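Local coordinates for protein L-ribulose 3-epimerase (Mesorhizobium loti, PDB 3VYL) that interconverts ketoses by epimerisation at C3, acting most efficiently on L-ribulose, with a manganese ion bound in a TIM barrel, at residues A30-I35 with A268-A273. Residues are numbered along the deposited sequence; the frame is centred on the assembly and turned at random.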
loop_
_atom_site.group_PDB
_atom_site.type_symbol
_atom_site.label_atom_id
_atom_site.label_comp_id
_atom_site.label_asym_id
_atom_site.label_seq_id
_atom_site.Cartn_x
_atom_site.Cartn_y
_atom_site.Cartn_z
ATOM N N ALA A 30 10.505 11.083 -26.531
ATOM C CA ALA A 30 10.044 10.701 -25.202
ATOM C C ALA A 30 10.767 9.457 -24.680
ATOM O O ALA A 30 10.751 9.184 -23.484
ATOM C CB ALA A 30 8.539 10.479 -25.220
ATOM N N GLY A 31 11.384 8.701 -25.583
ATOM C CA GLY A 31 12.180 7.538 -25.200
ATOM C C GLY A 31 11.490 6.195 -25.346
ATOM O O GLY A 31 11.991 5.182 -24.870
ATOM N N PHE A 32 10.343 6.184 -26.007
ATOM C CA PHE A 32 9.600 4.952 -26.207
ATOM C C PHE A 32 10.096 4.276 -27.465
ATOM O O PHE A 32 10.727 4.920 -28.288
ATOM C CB PHE A 32 8.105 5.262 -26.313
ATOM C CG PHE A 32 7.487 5.676 -25.013
ATOM C CD1 PHE A 32 6.882 4.731 -24.188
ATOM C CD2 PHE A 32 7.523 7.009 -24.600
ATOM C CE1 PHE A 32 6.317 5.109 -22.978
ATOM C CE2 PHE A 32 6.963 7.395 -23.393
ATOM C CZ PHE A 32 6.355 6.448 -22.581
ATOM N N ASP A 33 9.826 2.987 -27.628
ATOM C CA ASP A 33 10.250 2.309 -28.849
ATOM C C ASP A 33 9.191 1.385 -29.450
ATOM O O ASP A 33 9.497 0.464 -30.215
ATOM C CB ASP A 33 11.614 1.625 -28.681
ATOM C CG ASP A 33 11.736 0.874 -27.372
ATOM O OD1 ASP A 33 10.855 0.026 -27.086
ATOM O OD2 ASP A 33 12.723 1.134 -26.638
ATOM N N LEU A 34 7.938 1.656 -29.112
ATOM C CA LEU A 34 6.813 1.137 -29.882
ATOM C C LEU A 34 5.773 2.249 -30.037
ATOM O O LEU A 34 5.779 3.223 -29.268
ATOM C CB LEU A 34 6.221 -0.100 -29.216
ATOM C CG LEU A 34 5.084 -0.829 -29.930
ATOM C CD1 LEU A 34 5.287 -2.331 -29.847
ATOM C CD2 LEU A 34 3.738 -0.441 -29.325
ATOM N N ILE A 35 4.921 2.116 -31.055
ATOM C CA ILE A 35 3.765 2.995 -31.236
ATOM C C ILE A 35 2.518 2.157 -31.446
ATOM O O ILE A 35 2.530 1.178 -32.196
ATOM C CB ILE A 35 3.959 4.039 -32.382
ATOM C CG1 ILE A 35 2.845 5.108 -32.380
ATOM C CG2 ILE A 35 4.048 3.376 -33.754
ATOM C CD1 ILE A 35 2.874 6.056 -31.200
ATOM N N ALA A 268 5.885 16.188 -21.468
ATOM C CA ALA A 268 6.203 15.994 -20.059
ATOM C C ALA A 268 5.573 14.688 -19.575
ATOM O O ALA A 268 6.242 13.837 -18.997
ATOM C CB ALA A 268 5.717 17.170 -19.228
ATOM N N LEU A 269 4.284 14.535 -19.864
ATOM C CA LEU A 269 3.542 13.338 -19.552
ATOM C C LEU A 269 4.244 12.084 -20.074
ATOM O O LEU A 269 4.406 11.118 -19.329
ATOM C CB LEU A 269 2.113 13.441 -20.103
ATOM C CG LEU A 269 1.246 12.194 -19.919
ATOM C CD1 LEU A 269 0.580 12.203 -18.550
ATOM C CD2 LEU A 269 0.227 12.072 -21.036
ATOM N N ALA A 270 4.670 12.093 -21.335
ATOM C CA ALA A 270 5.293 10.898 -21.920
ATOM C C ALA A 270 6.676 10.579 -21.324
ATOM O O ALA A 270 6.918 9.450 -20.884
ATOM C CB ALA A 270 5.357 11.006 -23.431
ATOM N N LYS A 271 7.565 11.571 -21.304
ATOM C CA LYS A 271 8.880 11.421 -20.682
ATOM C C LYS A 271 8.749 10.878 -19.259
ATOM O O LYS A 271 9.502 9.981 -18.856
ATOM C CB LYS A 271 9.639 12.752 -20.643
ATOM C CG LYS A 271 10.239 13.219 -21.963
ATOM C CD LYS A 271 11.176 14.402 -21.729
ATOM C CE LYS A 271 11.591 15.085 -23.028
ATOM N NZ LYS A 271 12.404 14.228 -23.934
ATOM N N HIS A 272 7.794 11.423 -18.505
ATOM C CA HIS A 272 7.529 10.972 -17.132
ATOM C C HIS A 272 7.078 9.535 -17.096
ATOM O O HIS A 272 7.547 8.742 -16.276
ATOM C CB HIS A 272 6.485 11.855 -16.473
ATOM C CG HIS A 272 6.083 11.398 -15.097
ATOM N ND1 HIS A 272 5.133 10.458 -14.892
ATOM C CD2 HIS A 272 6.524 11.791 -13.839
ATOM C CE1 HIS A 272 4.978 10.271 -13.573
ATOM N NE2 HIS A 272 5.827 11.088 -12.933
ATOM N N ALA A 273 6.169 9.183 -17.990
ATOM C CA ALA A 273 5.671 7.826 -18.046
ATOM C C ALA A 273 6.800 6.878 -18.411
ATOM O O ALA A 273 6.832 5.739 -17.942
ATOM C CB ALA A 273 4.531 7.716 -19.040
#
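Phe32 meets helix 266-292 with the CE2-CZ edge of its ring, sharing the contact with the methyl of Ala30. Phe32 CE2 lies 3.2 Å from Ala270 O and also touches the Ala270 methyl. About one turn further on, Phe32 CZ reaches Ala273 CB at 4.2 Å. Both the carbonyl O and the Ala273 methyl lie near the ring plane. Beside the ring, Ala30 CB and Ala270 CB touch at 3.7 Å, and Lys271 CG passes the end of helix 17-30, 4.1 Å from Ala30 CA. Methyls on both sides are consistent with the close approach of Ala30 CA to Lys271 CA, 4.7 Å. Gly31, with positive phi, ends helix 17-30 in a Schellman motif; a CB there would be jammed against the carbonyl O of Ala30. Phe240 and Ile6 also pack on the Phe32 ring. An alanine in place of Phe32 would probably open a gap beside Ala270 and Ala273 and leave Phe240 and Ile6 without their aromatic neighbour. The contact exemplifies how the last helix of a TIM barrel packs over the seam of the cylinder, here against the first alpha-to-beta turn and strands 4-7 and 238-240, the first and last of the barrel.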